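Aspartate aminotransferase (Thermotoga maritima, PDB 1O4S) catalyses the reversible transfer of the amino group from L-aspartate to 2-oxoglutarate, giving oxaloacetate and L-glutamate, with pyridoxal 5'-phosphate as cofactor. Local coordinates at residues F244-V255 with V282-V293. Residues are numbered along the deposited sequence; the frame is centred on the assembly and turned at random.
With PLP (pyridoxal-5'-phosphate), chain M.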
ATOM      1  N   PHE B 244       0.547  -7.343 -13.251  1.00 28.19           N
ATOM      2  CA  PHE B 244      -0.122  -7.008 -14.510  1.00 28.18           C
ATOM      3  C   PHE B 244       0.400  -5.749 -15.141  1.00 28.62           C
ATOM      4  O   PHE B 244       0.023  -5.395 -16.268  1.00 28.83           O
ATOM      5  CB  PHE B 244      -1.636  -6.899 -14.260  1.00 28.40           C
ATOM      6  CG  PHE B 244      -2.230  -8.182 -13.848  1.00 28.86           C
ATOM      7  CD1 PHE B 244      -2.151  -8.589 -12.514  1.00 31.45           C
ATOM      8  CD2 PHE B 244      -2.777  -9.047 -14.797  1.00 32.51           C
ATOM      9  CE1 PHE B 244      -2.668  -9.806 -12.113  1.00 32.49           C
ATOM     10  CE2 PHE B 244      -3.291 -10.285 -14.414  1.00 31.97           C
ATOM     11  CZ  PHE B 244      -3.234 -10.669 -13.073  1.00 33.30           C
ATOM     12  N   SER B 245       1.274  -5.071 -14.419  1.00 28.60           N
ATOM     13  CA  SER B 245       1.694  -3.729 -14.801  1.00 29.39           C
ATOM     14  C   SER B 245       2.346  -3.717 -16.176  1.00 30.30           C
ATOM     15  O   SER B 245       2.012  -2.905 -17.007  1.00 31.00           O
ATOM     16  CB  SER B 245       2.671  -3.169 -13.780  1.00 29.33           C
ATOM     17  OG  SER B 245       1.995  -2.624 -12.664  1.00 30.93           O
ATOM     18  N   LYS B 246       3.297  -4.607 -16.391  1.00 30.14           N
ATOM     19  CA  LYS B 246       4.078  -4.585 -17.624  1.00 31.18           C
ATOM     20  C   LYS B 246       3.455  -5.451 -18.680  1.00 30.66           C
ATOM     21  O   LYS B 246       3.312  -5.030 -19.822  1.00 30.67           O
ATOM     22  CB  LYS B 246       5.564  -4.972 -17.338  1.00 31.14           C
ATOM     23  CG  LYS B 246       6.226  -4.169 -16.139  1.00 31.39           C
ATOM     24  CD  LYS B 246       6.133  -2.660 -16.315  1.00 36.46           C
ATOM     25  CE  LYS B 246       6.583  -1.802 -15.089  1.00 38.73           C
ATOM     26  NZ  LYS B 246       7.462  -2.534 -14.188  1.00 42.42           N
ATOM     27  N   SER B 247       3.052  -6.661 -18.294  1.00 31.16           N
ATOM     28  CA  SER B 247       2.490  -7.619 -19.218  1.00 31.04           C
ATOM     29  C   SER B 247       1.219  -7.119 -19.888  1.00 30.78           C
ATOM     30  O   SER B 247       0.965  -7.497 -21.019  1.00 30.32           O
ATOM     31  CB  SER B 247       2.239  -8.970 -18.516  1.00 30.97           C
ATOM     32  OG  SER B 247       1.237  -8.844 -17.514  1.00 34.18           O
ATOM     33  N   HIS B 248       0.427  -6.279 -19.205  1.00 30.85           N
ATOM     34  CA  HIS B 248      -0.861  -5.822 -19.733  1.00 31.18           C
ATOM     35  C   HIS B 248      -0.999  -4.329 -19.742  1.00 30.67           C
ATOM     36  O   HIS B 248      -2.102  -3.802 -19.911  1.00 30.86           O
ATOM     37  CB  HIS B 248      -1.992  -6.398 -18.902  1.00 32.17           C
ATOM     38  CG  HIS B 248      -2.156  -7.865 -19.079  1.00 32.92           C
ATOM     39  ND1 HIS B 248      -1.543  -8.785 -18.257  1.00 38.30           N
ATOM     40  CD2 HIS B 248      -2.821  -8.578 -20.013  1.00 37.55           C
ATOM     41  CE1 HIS B 248      -1.870 -10.006 -18.643  1.00 36.44           C
ATOM     42  NE2 HIS B 248      -2.636  -9.907 -19.714  1.00 40.60           N
ATOM     43  N   SER B 249       0.114  -3.645 -19.542  1.00 29.57           N
ATOM     44  CA  SER B 249       0.122  -2.207 -19.520  1.00 30.14           C
ATOM     45  C   SER B 249      -0.947  -1.662 -18.562  1.00 30.41           C
ATOM     46  O   SER B 249      -1.787  -0.832 -18.946  1.00 30.69           O
ATOM     47  CB  SER B 249      -0.072  -1.646 -20.918  1.00 29.91           C
ATOM     48  OG  SER B 249       0.463  -0.354 -21.003  1.00 30.59           O
ATOM     49  N   MET B 250      -0.939  -2.200 -17.347  1.00 29.46           N
ATOM     50  CA  MET B 250      -1.908  -1.842 -16.324  1.00 29.87           C
ATOM     51  C   MET B 250      -1.236  -1.204 -15.124  1.00 29.10           C
ATOM     52  O   MET B 250      -1.665  -1.389 -14.019  1.00 29.39           O
ATOM     53  CB  MET B 250      -2.702  -3.083 -15.910  1.00 29.73           C
ATOM     54  CG  MET B 250      -3.698  -3.501 -16.969  1.00 27.69           C
ATOM     55  SD  MET B 250      -4.524  -5.055 -16.566  1.00 29.25           S
ATOM     56  CE  MET B 250      -5.339  -4.675 -14.998  1.00 30.19           C
ATOM     57  N   THR B 251      -0.163  -0.432 -15.364  1.00 30.30           N
ATOM     58  CA  THR B 251       0.665   0.130 -14.283  1.00 28.91           C
ATOM     59  C   THR B 251      -0.130   0.939 -13.267  1.00 27.49           C
ATOM     60  O   THR B 251       0.114   0.794 -12.076  1.00 27.82           O
ATOM     61  CB  THR B 251       1.803   1.036 -14.828  1.00 29.33           C
ATOM     62  OG1 THR B 251       1.249   1.896 -15.804  1.00 29.11           O
ATOM     63  CG2 THR B 251       2.917   0.247 -15.495  1.00 30.06           C
ATOM     64  N   GLY B 252      -1.054   1.789 -13.718  1.00 26.92           N
ATOM     65  CA  GLY B 252      -1.843   2.611 -12.824  1.00 26.79           C
ATOM     66  C   GLY B 252      -2.900   1.866 -11.994  1.00 26.72           C
ATOM     67  O   GLY B 252      -3.421   2.429 -11.068  1.00 26.36           O
ATOM     68  N   TRP B 253      -3.189   0.617 -12.333  1.00 27.64           N
ATOM     69  CA  TRP B 253      -4.126  -0.243 -11.586  1.00 28.31           C
ATOM     70  C   TRP B 253      -3.569  -0.725 -10.245  1.00 28.50           C
ATOM     71  O   TRP B 253      -4.336  -0.879  -9.313  1.00 29.55           O
ATOM     72  CB  TRP B 253      -4.597  -1.442 -12.403  1.00 27.99           C
ATOM     73  CG  TRP B 253      -5.482  -1.081 -13.513  1.00 27.10           C
ATOM     74  CD1 TRP B 253      -5.125  -0.810 -14.817  1.00 24.87           C
ATOM     75  CD2 TRP B 253      -6.892  -1.002 -13.462  1.00 26.56           C
ATOM     76  NE1 TRP B 253      -6.247  -0.570 -15.567  1.00 25.70           N
ATOM     77  CE2 TRP B 253      -7.344  -0.644 -14.749  1.00 26.12           C
ATOM     78  CE3 TRP B 253      -7.837  -1.176 -12.441  1.00 26.77           C
ATOM     79  CZ2 TRP B 253      -8.685  -0.460 -15.035  1.00 26.28           C
ATOM     80  CZ3 TRP B 253      -9.167  -0.978 -12.732  1.00 26.97           C
ATOM     81  CH2 TRP B 253      -9.573  -0.633 -14.019  1.00 26.89           C
ATOM     82  N   ARG B 254      -2.245  -0.856 -10.159  1.00 28.66           N
ATOM     83  CA  ARG B 254      -1.501  -1.362  -9.003  1.00 28.64           C
ATOM     84  C   ARG B 254      -1.976  -2.737  -8.567  1.00 29.07           C
ATOM     85  O   ARG B 254      -2.520  -2.855  -7.470  1.00 30.02           O
ATOM     86  CB  ARG B 254      -1.535  -0.381  -7.807  1.00 28.75           C
ATOM     87  CG  ARG B 254      -1.506   1.109  -8.170  1.00 28.14           C
ATOM     88  CD  ARG B 254      -0.247   1.621  -8.843  1.00 29.42           C
ATOM     89  NE  ARG B 254       0.965   1.186  -8.163  1.00 27.90           N
ATOM     90  CZ  ARG B 254       1.855   0.305  -8.613  1.00 27.89           C
ATOM     91  NH1 ARG B 254       1.720  -0.272  -9.795  1.00 26.92           N
ATOM     92  NH2 ARG B 254       2.903  -0.007  -7.858  1.00 27.09           N
ATOM     93  N   VAL B 255      -1.809  -3.743  -9.431  1.00 29.07           N
ATOM     94  CA  VAL B 255      -2.121  -5.128  -9.113  1.00 30.38           C
ATOM     95  C   VAL B 255      -0.925  -6.006  -9.442  1.00 30.67           C
ATOM     96  O   VAL B 255      -0.499  -6.104 -10.595  1.00 30.25           O
ATOM     97  CB  VAL B 255      -3.268  -5.698  -9.939  1.00 31.00           C
ATOM     98  CG1 VAL B 255      -3.700  -7.067  -9.371  1.00 33.64           C
ATOM     99  CG2 VAL B 255      -4.379  -4.746 -10.023  1.00 32.70           C
ATOM    100  N   VAL B 282     -12.147  -2.823  -7.675  1.00 27.86           N
ATOM    101  CA  VAL B 282     -12.250  -2.703  -9.125  1.00 27.74           C
ATOM    102  C   VAL B 282     -11.028  -3.328  -9.799  1.00 27.66           C
ATOM    103  O   VAL B 282     -11.164  -4.099 -10.750  1.00 27.19           O
ATOM    104  CB  VAL B 282     -12.479  -1.239  -9.612  1.00 27.17           C
ATOM    105  CG1 VAL B 282     -12.827  -1.230 -11.094  1.00 27.89           C
ATOM    106  CG2 VAL B 282     -13.576  -0.562  -8.807  1.00 27.46           C
ATOM    107  N   ALA B 283      -9.840  -2.974  -9.310  1.00 27.22           N
ATOM    108  CA  ALA B 283      -8.587  -3.495  -9.818  1.00 26.87           C
ATOM    109  C   ALA B 283      -8.551  -5.042  -9.767  1.00 26.54           C
ATOM    110  O   ALA B 283      -8.056  -5.698 -10.663  1.00 26.14           O
ATOM    111  CB  ALA B 283      -7.395  -2.901  -9.022  1.00 27.39           C
ATOM    112  N   GLN B 284      -9.067  -5.616  -8.703  1.00 26.95           N
ATOM    113  CA  GLN B 284      -9.096  -7.062  -8.581  1.00 27.54           C
ATOM    114  C   GLN B 284      -9.909  -7.656  -9.688  1.00 27.40           C
ATOM    115  O   GLN B 284      -9.448  -8.608 -10.315  1.00 28.31           O
ATOM    116  CB  GLN B 284      -9.584  -7.504  -7.231  1.00 26.93           C
ATOM    117  CG  GLN B 284      -8.682  -7.057  -6.124  1.00 28.34           C
ATOM    118  CD  GLN B 284      -8.979  -7.716  -4.795  1.00 28.34           C
ATOM    119  OE1 GLN B 284      -8.914  -8.920  -4.686  1.00 32.38           O
ATOM    120  NE2 GLN B 284      -9.245  -6.924  -3.785  1.00 26.43           N
ATOM    121  N   TYR B 285     -11.082  -7.109  -9.960  1.00 26.83           N
ATOM    122  CA  TYR B 285     -11.881  -7.616 -11.064  1.00 28.59           C
ATOM    123  C   TYR B 285     -11.268  -7.357 -12.420  1.00 28.40           C
ATOM    124  O   TYR B 285     -11.353  -8.216 -13.320  1.00 27.31           O
ATOM    125  CB  TYR B 285     -13.342  -7.159 -10.975  1.00 28.84           C
ATOM    126  CG  TYR B 285     -14.034  -7.946  -9.868  1.00 32.24           C
ATOM    127  CD1 TYR B 285     -14.214  -7.405  -8.607  1.00 32.12           C
ATOM    128  CD2 TYR B 285     -14.440  -9.260 -10.078  1.00 36.59           C
ATOM    129  CE1 TYR B 285     -14.806  -8.118  -7.594  1.00 34.48           C
ATOM    130  CE2 TYR B 285     -15.039  -9.984  -9.063  1.00 38.68           C
ATOM    131  CZ  TYR B 285     -15.218  -9.387  -7.824  1.00 37.65           C
ATOM    132  OH  TYR B 285     -15.801 -10.069  -6.817  1.00 40.75           O
ATOM    133  N   ALA B 286     -10.601  -6.219 -12.562  1.00 28.40           N
ATOM    134  CA  ALA B 286      -9.882  -5.926 -13.795  1.00 28.54           C
ATOM    135  C   ALA B 286      -8.775  -7.002 -14.046  1.00 28.03           C
ATOM    136  O   ALA B 286      -8.648  -7.521 -15.137  1.00 27.36           O
ATOM    137  CB  ALA B 286      -9.294  -4.537 -13.732  1.00 29.10           C
ATOM    138  N   ALA B 287      -8.006  -7.325 -13.013  1.00 27.79           N
ATOM    139  CA  ALA B 287      -6.938  -8.308 -13.100  1.00 28.58           C
ATOM    140  C   ALA B 287      -7.443  -9.726 -13.392  1.00 28.40           C
ATOM    141  O   ALA B 287      -6.858 -10.471 -14.157  1.00 27.99           O
ATOM    142  CB  ALA B 287      -6.079  -8.264 -11.810  1.00 29.44           C
ATOM    143  N   LEU B 288      -8.576 -10.075 -12.823  1.00 28.90           N
ATOM    144  CA  LEU B 288      -9.156 -11.381 -13.047  1.00 29.37           C
ATOM    145  C   LEU B 288      -9.466 -11.533 -14.552  1.00 29.00           C
ATOM    146  O   LEU B 288      -9.144 -12.552 -15.152  1.00 28.76           O
ATOM    147  CB  LEU B 288     -10.376 -11.564 -12.132  1.00 28.98           C
ATOM    148  CG  LEU B 288     -11.204 -12.837 -12.215  1.00 32.81           C
ATOM    149  CD1 LEU B 288     -10.362 -14.069 -11.864  1.00 34.32           C
ATOM    150  CD2 LEU B 288     -12.379 -12.703 -11.267  1.00 33.47           C
ATOM    151  N   LYS B 289     -10.009 -10.494 -15.179  1.00 27.84           N
ATOM    152  CA  LYS B 289     -10.244 -10.503 -16.618  1.00 27.63           C
ATOM    153  C   LYS B 289      -8.933 -10.469 -17.399  1.00 27.11           C
ATOM    154  O   LYS B 289      -8.804 -11.073 -18.465  1.00 26.51           O
ATOM    155  CB  LYS B 289     -11.126  -9.303 -17.003  1.00 28.20           C
ATOM    156  CG  LYS B 289     -11.400  -9.103 -18.519  1.00 30.53           C
ATOM    157  CD  LYS B 289     -12.110 -10.298 -19.204  1.00 34.30           C
ATOM    158  CE  LYS B 289     -13.525 -10.567 -18.670  1.00 38.75           C
ATOM    159  NZ  LYS B 289     -14.302 -11.631 -19.444  1.00 41.87           N
ATOM    160  N   ALA B 290      -7.961  -9.734 -16.886  1.00 27.42           N
ATOM    161  CA  ALA B 290      -6.662  -9.611 -17.533  1.00 28.20           C
ATOM    162  C   ALA B 290      -5.992 -10.959 -17.728  1.00 28.80           C
ATOM    163  O   ALA B 290      -5.284 -11.118 -18.702  1.00 28.87           O
ATOM    164  CB  ALA B 290      -5.766  -8.726 -16.787  1.00 27.67           C
ATOM    165  N   LEU B 291      -6.218 -11.901 -16.811  1.00 29.31           N
ATOM    166  CA  LEU B 291      -5.735 -13.269 -16.945  1.00 30.71           C
ATOM    167  C   LEU B 291      -6.161 -13.934 -18.258  1.00 31.89           C
ATOM    168  O   LEU B 291      -5.426 -14.748 -18.813  1.00 32.14           O
ATOM    169  CB  LEU B 291      -6.216 -14.112 -15.773  1.00 30.63           C
ATOM    170  CG  LEU B 291      -5.531 -13.835 -14.440  1.00 31.67           C
ATOM    171  CD1 LEU B 291      -6.308 -14.508 -13.338  1.00 33.35           C
ATOM    172  CD2 LEU B 291      -4.088 -14.329 -14.460  1.00 33.37           C
ATOM    173  N   GLU B 292      -7.332 -13.558 -18.772  1.00 32.55           N
ATOM    174  CA  GLU B 292      -7.836 -14.093 -20.024  1.00 33.48           C
ATOM    175  C   GLU B 292      -7.341 -13.367 -21.292  1.00 32.60           C
ATOM    176  O   GLU B 292      -7.646 -13.798 -22.405  1.00 31.99           O
ATOM    177  CB  GLU B 292      -9.362 -14.032 -20.028  1.00 33.72           C
ATOM    178  CG  GLU B 292     -10.026 -14.760 -18.887  1.00 38.63           C
ATOM    179  CD  GLU B 292     -11.520 -14.437 -18.782  1.00 43.75           C
ATOM    180  OE1 GLU B 292     -12.179 -14.250 -19.818  1.00 43.90           O
ATOM    181  OE2 GLU B 292     -12.035 -14.359 -17.641  1.00 50.70           O
ATOM    182  N   VAL B 293      -6.603 -12.280 -21.132  1.00 31.61           N
ATOM    183  CA  VAL B 293      -6.309 -11.379 -22.226  1.00 32.12           C
ATOM    184  C   VAL B 293      -4.922 -11.672 -22.831  1.00 32.11           C
ATOM    185  O   VAL B 293      -3.930 -11.830 -22.139  1.00 33.07           O
ATOM    186  CB  VAL B 293      -6.472  -9.902 -21.771  1.00 32.67           C
ATOM    187  CG1 VAL B 293      -5.935  -8.946 -22.803  1.00 33.19           C
ATOM    188  CG2 VAL B 293      -7.988  -9.584 -21.431  1.00 31.93           C
TER
HETATM  189  N1  PLP M1234      10.347  -4.560 -10.685  1.00 41.90           N
HETATM  190  C2  PLP M1234      10.915  -3.860 -11.731  1.00 42.37           C
HETATM  191  C2A PLP M1234      12.381  -4.092 -11.948  1.00 37.49           C
HETATM  192  C3  PLP M1234      10.158  -2.965 -12.505  1.00 41.54           C
HETATM  193  O3  PLP M1234      10.679  -2.360 -13.435  1.00 38.85           O
HETATM  194  C4  PLP M1234       8.785  -2.813 -12.258  1.00 44.94           C
HETATM  195  C4A PLP M1234       7.945  -1.850 -13.126  1.00 46.18           C
HETATM  196  C5  PLP M1234       8.245  -3.571 -11.190  1.00 46.14           C
HETATM  197  C6  PLP M1234       9.039  -4.421 -10.424  1.00 42.92           C
HETATM  198  C5A PLP M1234       6.798  -3.567 -10.744  1.00 46.10           C
HETATM  199  O4P PLP M1234       5.997  -2.404 -10.630  1.00 37.20           O
HETATM  200  P   PLP M1234       4.446  -2.475 -10.237  1.00 31.61           P
HETATM  201  O1P PLP M1234       3.896  -1.403 -11.102  1.00 30.66           O
HETATM  202  O2P PLP M1234       3.917  -3.823 -10.504  1.00 32.00           O
HETATM  203  O3P PLP M1234       4.537  -2.082  -8.815  1.00 30.96           O
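The loop 244-255, which joins strands 238-243 and 256-259, lies against helix 281-290 and the turn after it, with backbones closest at W253 and A283, 5.8 Å between CA atoms, and again at H248 and A290. The helix offers a row of alanines, A283, A286, A287 and A290, and the loop covers them with F244, H248, M250, W253 and V255. Three methyls sit over aromatic faces as CH-pi contacts: A287 CB lies 3.9 Å from the F244 ring centroid, A286 CB rests toward the rim of the W253 six-membered ring, and A290 CB is almost on the H248 ring normal, 4° off. A290 CB also meets F244 CD2 at 3.6 Å. M250 lays its CE on the same W253 face as A286 and brings SD to A290 CB. V255 splits its branches: CG1, anti to the backbone N (chi1 -170°), touches A287 CB at 3.6 Å, and CG2 reaches A283 CB. The indole N-H of W253 is taken by T55. At the far end, H248 NE2 gives a weak 3.4 Å hydrogen bond to V293 O at the ring edge, and its ND1 pairs with S247 OG, either of which could be the donor. The loop's other side holds the cofactor: K246 NZ is bonded to PLP C4A at 1.4 Å, S245 OG donates to O1P, and R254 grips O1P through NH1 and O3P through NH2, 2.8 Å each. R254 NH1 also donates to T251 O, and NH2 to T276 O of the second subunit. The chemistry is thus divided: mostly apolar packing faces the helix, while on the other side a serine and an arginine hold the phosphate, the arginine's charge probably offsetting the phosphate's, beside the lysine linkage characteristic of this aminotransferase family.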